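Side-chain contacts in hyaluronidase (PDB 5DIY), which is a family 84 glycoside hydrolase that probably removes O-linked N-acetylglucosamine from proteins: residues Glu305-Ser310 with Trp370-Trp375; Gln355-Arg360 with Glu377-Trp382. All coordinates share one frame; numbering follows the deposited sequence.

Interaction 1. Residues Glu305-Ser310 with Trp370-Trp375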
loop_
_atom_site.group_PDB
_atom_site.type_symbol
_atom_site.label_atom_id
_atom_site.label_comp_id
_atom_site.label_asym_id
_atom_site.label_seq_id
_atom_site.Cartn_x
_atom_site.Cartn_y
_atom_site.Cartn_z
ATOM N N GLU C 305 15.691 5.790 9.254
ATOM C CA GLU C 305 15.614 4.564 10.058
ATOM C C GLU C 305 14.687 4.764 11.263
ATOM O O GLU C 305 13.760 3.981 11.481
ATOM C CB GLU C 305 17.008 4.132 10.538
ATOM C CG GLU C 305 17.897 3.503 9.469
ATOM C CD GLU C 305 17.645 2.013 9.247
ATOM O OE1 GLU C 305 16.615 1.469 9.706
ATOM O OE2 GLU C 305 18.491 1.364 8.599
ATOM N N LYS C 306 14.917 5.840 12.012
ATOM C CA LYS C 306 14.129 6.124 13.216
ATOM C C LYS C 306 12.665 6.428 12.915
ATOM O O LYS C 306 11.780 5.932 13.596
ATOM C CB LYS C 306 14.731 7.299 14.001
ATOM C CG LYS C 306 14.182 7.429 15.409
ATOM C CD LYS C 306 14.759 6.330 16.291
ATOM C CE LYS C 306 13.919 6.080 17.510
ATOM N NZ LYS C 306 14.354 4.827 18.183
ATOM N N PHE C 307 12.432 7.266 11.911
ATOM C CA PHE C 307 11.088 7.653 11.517
ATOM C C PHE C 307 10.306 6.441 10.987
ATOM O O PHE C 307 9.096 6.333 11.226
ATOM C CB PHE C 307 11.159 8.771 10.468
ATOM C CG PHE C 307 9.822 9.221 9.958
ATOM C CD1 PHE C 307 8.939 9.901 10.792
ATOM C CD2 PHE C 307 9.452 8.988 8.633
ATOM C CE1 PHE C 307 7.706 10.324 10.326
ATOM C CE2 PHE C 307 8.218 9.418 8.157
ATOM C CZ PHE C 307 7.343 10.082 9.004
ATOM N N TYR C 308 11.001 5.534 10.290
ATOM C CA TYR C 308 10.370 4.325 9.748
ATOM C C TYR C 308 9.835 3.396 10.848
ATOM O O TYR C 308 8.837 2.714 10.628
ATOM C CB TYR C 308 11.282 3.551 8.771
ATOM C CG TYR C 308 10.646 2.239 8.348
ATOM C CD1 TYR C 308 9.387 2.228 7.731
ATOM C CD2 TYR C 308 11.249 1.011 8.634
ATOM C CE1 TYR C 308 8.755 1.037 7.393
ATOM C CE2 TYR C 308 10.626 -0.189 8.288
ATOM C CZ TYR C 308 9.380 -0.168 7.668
ATOM O OH TYR C 308 8.747 -1.336 7.326
ATOM N N GLN C 309 10.451 3.401 12.031
ATOM C CA GLN C 309 9.943 2.599 13.159
ATOM C C GLN C 309 8.490 2.920 13.561
ATOM O O GLN C 309 7.798 2.050 14.075
ATOM C CB GLN C 309 10.848 2.743 14.379
ATOM C CG GLN C 309 12.217 2.110 14.229
ATOM C CD GLN C 309 13.104 2.351 15.437
ATOM O OE1 GLN C 309 12.855 3.250 16.244
ATOM N NE2 GLN C 309 14.145 1.536 15.573
ATOM N N SER C 310 8.047 4.153 13.312
ATOM C CA SER C 310 6.662 4.582 13.546
ATOM C C SER C 310 5.753 4.490 12.295
ATOM O O SER C 310 4.563 4.823 12.371
ATOM C CB SER C 310 6.657 6.020 14.109
ATOM O OG SER C 310 7.115 6.053 15.456
ATOM N N TRP C 370 7.697 16.742 0.948
ATOM C CA TRP C 370 6.377 17.358 0.738
ATOM C C TRP C 370 5.248 16.315 0.801
ATOM O O TRP C 370 4.216 16.564 1.412
ATOM C CB TRP C 370 6.315 18.110 -0.602
ATOM C CG TRP C 370 4.994 18.778 -0.843
ATOM C CD1 TRP C 370 4.625 20.030 -0.441
ATOM C CD2 TRP C 370 3.862 18.226 -1.525
ATOM N NE1 TRP C 370 3.331 20.295 -0.830
ATOM C CE2 TRP C 370 2.839 19.206 -1.499
ATOM C CE3 TRP C 370 3.610 16.999 -2.157
ATOM C CZ2 TRP C 370 1.578 18.999 -2.087
ATOM C CZ3 TRP C 370 2.352 16.789 -2.742
ATOM C CH2 TRP C 370 1.354 17.788 -2.700
ATOM N N GLU C 371 5.442 15.159 0.169
ATOM C CA GLU C 371 4.405 14.109 0.165
ATOM C C GLU C 371 4.149 13.507 1.554
ATOM O O GLU C 371 2.999 13.296 1.932
ATOM C CB GLU C 371 4.729 12.999 -0.842
ATOM C CG GLU C 371 4.404 13.376 -2.277
ATOM C CD GLU C 371 4.760 12.306 -3.285
ATOM O OE1 GLU C 371 5.153 11.186 -2.885
ATOM O OE2 GLU C 371 4.672 12.595 -4.499
ATOM N N ILE C 372 5.213 13.264 2.313
ATOM C CA ILE C 372 5.094 12.643 3.639
ATOM C C ILE C 372 4.900 13.634 4.803
ATOM O O ILE C 372 4.957 13.223 5.958
ATOM C CB ILE C 372 6.280 11.684 3.939
ATOM C CG1 ILE C 372 7.589 12.434 4.221
ATOM C CG2 ILE C 372 6.469 10.701 2.791
ATOM C CD1 ILE C 372 8.475 11.703 5.207
ATOM N N ARG C 373 4.654 14.914 4.503
ATOM C CA ARG C 373 4.546 15.954 5.532
ATOM C C ARG C 373 3.450 15.710 6.578
ATOM O O ARG C 373 3.682 15.968 7.761
ATOM C CB ARG C 373 4.364 17.343 4.901
ATOM C CG ARG C 373 4.520 18.505 5.875
ATOM C CD ARG C 373 3.947 19.796 5.315
ATOM N NE ARG C 373 4.832 20.401 4.323
ATOM C CZ ARG C 373 4.486 21.364 3.464
ATOM N NH1 ARG C 373 3.247 21.858 3.431
ATOM N NH2 ARG C 373 5.396 21.829 2.614
ATOM N N PRO C 374 2.257 15.224 6.159
ATOM C CA PRO C 374 1.220 14.941 7.163
ATOM C C PRO C 374 1.641 13.929 8.233
ATOM O O PRO C 374 1.211 14.042 9.384
ATOM C CB PRO C 374 0.063 14.386 6.327
ATOM C CG PRO C 374 0.265 14.984 4.982
ATOM C CD PRO C 374 1.748 15.013 4.793
ATOM N N TRP C 375 2.486 12.973 7.851
ATOM C CA TRP C 375 3.006 11.981 8.782
ATOM C C TRP C 375 4.062 12.606 9.686
ATOM O O TRP C 375 4.084 12.318 10.877
ATOM C CB TRP C 375 3.552 10.754 8.036
ATOM C CG TRP C 375 2.459 9.900 7.457
ATOM C CD1 TRP C 375 1.840 8.845 8.064
ATOM C CD2 TRP C 375 1.842 10.036 6.169
ATOM N NE1 TRP C 375 0.884 8.312 7.237
ATOM C CE2 TRP C 375 0.860 9.026 6.068
ATOM C CE3 TRP C 375 2.030 10.904 5.085
ATOM C CZ2 TRP C 375 0.071 8.856 4.923
ATOM C CZ3 TRP C 375 1.237 10.739 3.947
ATOM C CH2 TRP C 375 0.269 9.724 3.880
#
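The phenyl ring of F307 reaches across from helix 301-308 and ends against I372 and the CB of W375. CG lies anti to the backbone N (chi1 178°), which carries the ring away from its own helix and brings the far rim to the partner: CE2 lies 3.7 Å from I372 CD1, and CZ lies 4.0 Å from W375 CB. The second approach is to the ring edge, close to its plane, whereas the methyl of I372 arrives obliquely, heading against the direction of the phenylalanine. A flat apolar ring suits this buried place among apolar neighbours.

I372 sits at the junction of two helices, being both the first residue to leave the helical conformation after helix 367-371 and the N-cap of helix 373-398. Isoleucine has no side-chain acceptor with which to cap the new helix; its apolar branch suits the buried side, where CD1 meets F307. Its CG1 stands between the backbone N and the carbonyl carbon (chi1 73°), and CD1 extends from there toward the ring. This buried contact joins helix 301-308, which comes after the last strand of the TIM barrel, to the turn between helix 367-371 and helix 373-398. The side chain of W375 is about 11 Å from that of D228, which binds N-acetyl-D-glucosamine.

W375 offers F307 only its CB and nearby backbone. The indole itself turns away, and its NE1 donates to the backbone O of P233. Further round F307, Y379 meets the ring edge-to-face, and T357 and L361 of helix 340-362 pack against it.

Interaction 2. Residues Gln355-Arg360 with Glu377-Trp382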
loop_
_atom_site.group_PDB
_atom_site.type_symbol
_atom_site.label_atom_id
_atom_site.label_comp_id
_atom_site.label_asym_id
_atom_site.label_seq_id
_atom_site.Cartn_x
_atom_site.Cartn_y
_atom_site.Cartn_z
ATOM N N GLN C 355 12.729 13.933 18.384
ATOM C CA GLN C 355 12.895 15.369 18.082
ATOM C C GLN C 355 13.988 15.624 17.054
ATOM O O GLN C 355 13.778 16.381 16.104
ATOM C CB GLN C 355 13.198 16.174 19.359
ATOM C CG GLN C 355 12.008 16.279 20.292
ATOM C CD GLN C 355 12.337 16.864 21.655
ATOM O OE1 GLN C 355 13.493 16.902 22.073
ATOM N NE2 GLN C 355 11.313 17.320 22.357
ATOM N N THR C 356 15.143 14.992 17.263
ATOM C CA THR C 356 16.277 15.040 16.333
ATOM C C THR C 356 15.878 14.537 14.944
ATOM O O THR C 356 16.223 15.146 13.931
ATOM C CB THR C 356 17.440 14.169 16.863
ATOM O OG1 THR C 356 17.912 14.718 18.095
ATOM C CG2 THR C 356 18.609 14.085 15.874
ATOM N N THR C 357 15.161 13.413 14.924
ATOM C CA THR C 357 14.664 12.807 13.697
ATOM C C THR C 357 13.728 13.740 12.948
ATOM O O THR C 357 13.909 13.958 11.752
ATOM C CB THR C 357 13.940 11.481 13.999
ATOM O OG1 THR C 357 14.886 10.553 14.529
ATOM C CG2 THR C 357 13.299 10.891 12.743
ATOM N N TYR C 358 12.735 14.285 13.644
ATOM C CA TYR C 358 11.812 15.221 13.017
ATOM C C TYR C 358 12.557 16.428 12.465
ATOM O O TYR C 358 12.381 16.783 11.303
ATOM C CB TYR C 358 10.727 15.698 13.982
ATOM C CG TYR C 358 9.935 16.851 13.416
ATOM C CD1 TYR C 358 8.881 16.623 12.535
ATOM C CD2 TYR C 358 10.275 18.179 13.718
ATOM C CE1 TYR C 358 8.164 17.673 11.989
ATOM C CE2 TYR C 358 9.566 19.243 13.172
ATOM C CZ TYR C 358 8.511 18.983 12.312
ATOM O OH TYR C 358 7.797 20.017 11.777
ATOM N N SER C 359 13.368 17.059 13.313
ATOM C CA SER C 359 14.098 18.277 12.931
ATOM C C SER C 359 14.945 18.079 11.673
ATOM O O SER C 359 14.927 18.918 10.778
ATOM C CB SER C 359 14.961 18.775 14.099
ATOM O OG SER C 359 14.137 19.317 15.123
ATOM N N ARG C 360 15.667 16.962 11.623
ATOM C CA ARG C 360 16.473 16.566 10.461
ATOM C C ARG C 360 15.638 16.478 9.178
ATOM O O ARG C 360 15.957 17.126 8.173
ATOM C CB ARG C 360 17.150 15.217 10.753
ATOM C CG ARG C 360 17.868 14.541 9.588
ATOM C CD ARG C 360 19.091 15.293 9.113
ATOM N NE ARG C 360 20.157 15.316 10.119
ATOM C CZ ARG C 360 21.426 15.668 9.890
ATOM N NH1 ARG C 360 21.846 16.017 8.672
ATOM N NH2 ARG C 360 22.294 15.661 10.898
ATOM N N GLU C 377 4.178 15.836 10.562
ATOM C CA GLU C 377 3.460 16.744 11.458
ATOM C C GLU C 377 2.871 16.019 12.661
ATOM O O GLU C 377 3.069 16.440 13.804
ATOM C CB GLU C 377 2.345 17.484 10.706
ATOM C CG GLU C 377 2.854 18.593 9.789
ATOM C CD GLU C 377 1.759 19.222 8.930
ATOM O OE1 GLU C 377 0.589 18.797 9.012
ATOM O OE2 GLU C 377 2.075 20.150 8.155
ATOM N N GLU C 378 2.148 14.931 12.401
ATOM C CA GLU C 378 1.565 14.131 13.479
ATOM C C GLU C 378 2.620 13.373 14.303
ATOM O O GLU C 378 2.423 13.170 15.495
ATOM C CB GLU C 378 0.452 13.216 12.951
ATOM C CG GLU C 378 -0.872 13.965 12.870
ATOM C CD GLU C 378 -1.935 13.310 12.012
ATOM O OE1 GLU C 378 -1.897 12.080 11.781
ATOM O OE2 GLU C 378 -2.851 14.033 11.585
ATOM N N TYR C 379 3.740 12.997 13.681
ATOM C CA TYR C 379 4.894 12.445 14.409
ATOM C C TYR C 379 5.417 13.423 15.471
ATOM O O TYR C 379 5.618 13.039 16.629
ATOM C CB TYR C 379 6.005 12.092 13.424
ATOM C CG TYR C 379 7.212 11.375 13.989
ATOM C CD1 TYR C 379 7.161 10.014 14.275
ATOM C CD2 TYR C 379 8.428 12.040 14.175
ATOM C CE1 TYR C 379 8.274 9.341 14.748
ATOM C CE2 TYR C 379 9.546 11.371 14.654
ATOM C CZ TYR C 379 9.466 10.023 14.936
ATOM O OH TYR C 379 10.562 9.352 15.417
ATOM N N LYS C 380 5.629 14.681 15.079
ATOM C CA LYS C 380 6.036 15.719 16.039
ATOM C C LYS C 380 5.009 15.899 17.154
ATOM O O LYS C 380 5.381 16.002 18.318
ATOM C CB LYS C 380 6.317 17.075 15.359
ATOM C CG LYS C 380 6.466 18.222 16.357
ATOM C CD LYS C 380 7.389 19.331 15.894
ATOM C CE LYS C 380 7.616 20.338 17.021
ATOM N NZ LYS C 380 6.344 20.970 17.479
ATOM N N LEU C 381 3.730 15.955 16.801
ATOM C CA LEU C 381 2.673 16.061 17.812
ATOM C C LEU C 381 2.755 14.934 18.857
ATOM O O LEU C 381 2.747 15.207 20.057
ATOM C CB LEU C 381 1.280 16.107 17.158
ATOM C CG LEU C 381 0.617 17.473 16.874
ATOM C CD1 LEU C 381 1.601 18.622 16.665
ATOM C CD2 LEU C 381 -0.353 17.376 15.705
ATOM N N TRP C 382 2.865 13.682 18.409
ATOM C CA TRP C 382 2.981 12.552 19.353
ATOM C C TRP C 382 4.210 12.714 20.250
ATOM O O TRP C 382 4.163 12.387 21.430
ATOM C CB TRP C 382 3.044 11.198 18.625
ATOM C CG TRP C 382 1.732 10.679 18.078
ATOM C CD1 TRP C 382 1.466 10.354 16.782
ATOM C CD2 TRP C 382 0.536 10.392 18.815
ATOM N NE1 TRP C 382 0.175 9.899 16.658
ATOM C CE2 TRP C 382 -0.417 9.908 17.892
ATOM C CE3 TRP C 382 0.173 10.507 20.164
ATOM C CZ2 TRP C 382 -1.713 9.539 18.274
ATOM C CZ3 TRP C 382 -1.115 10.140 20.542
ATOM C CH2 TRP C 382 -2.042 9.662 19.599
#
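K380 lays its aliphatic chain across the ring of Y358, and this is where helices 340-362 and 373-398 pack most tightly here. CD is 3.8 Å from the centroid of the Y358 ring and 24° off its normal, a CH-pi contact over the face, displaced toward the rim, where CE2 is 3.5 Å from K380 CD. Lower on the lysine, CB lies 3.8 Å from Y358 CD1, so CB and CD lie over the same face, to either side of its centre. Both side chains leave with CG anti to the backbone N, at chi1 169° for Y358, and this extends them into the space between the helices. Lysine suits the margin of the contact: its methylenes cover the tyrosine, while a bend at the last torsion carries NZ away to a salt bridge with D384.

This pair is the solvent side, both residues being partly exposed, whereas T357 and Y379 are buried; the closest contact is thus at the margin and the looser fit inside. The methyl CG2 of T357 stands 4.1 Å from Y379 OH, the two side chains crossing at about a right angle, and Y358 CB rests 4.3 Å from Y379 CD2 at the ring edge. Threonine serves well here because OG1 bonds back to the O of S353, one turn earlier, which turns the methyl toward the hydroxyl end of Y379.

The axes of the two segments are roughly antiparallel (154°), 10.1 Å apart at closest approach, and helix 301-308 covers the inner side of the pair through K306 and F307.

Interactions 1 and 2 lie about 9 Å apart, centre to centre, on the same side of the chain's centre, and they touch. Their segments alternate along the chain: 305-310, 355-360, 370-375, then 377-382. Helix 373-398 serves both, its first turn in interaction 1 and the next in interaction 2. Between them F307 CB packs 3.8 Å from T357 CG2, and S310 OG lies 3.6 Å from Y379 CE1, so segment 305-310 meets both partners of the antiparallel pair. These contacts tie helix 301-308, further along the chain than the last barrel strand, to the C-terminal helices, and W375 NE1 also bonds to P233 O, after strand 218-222.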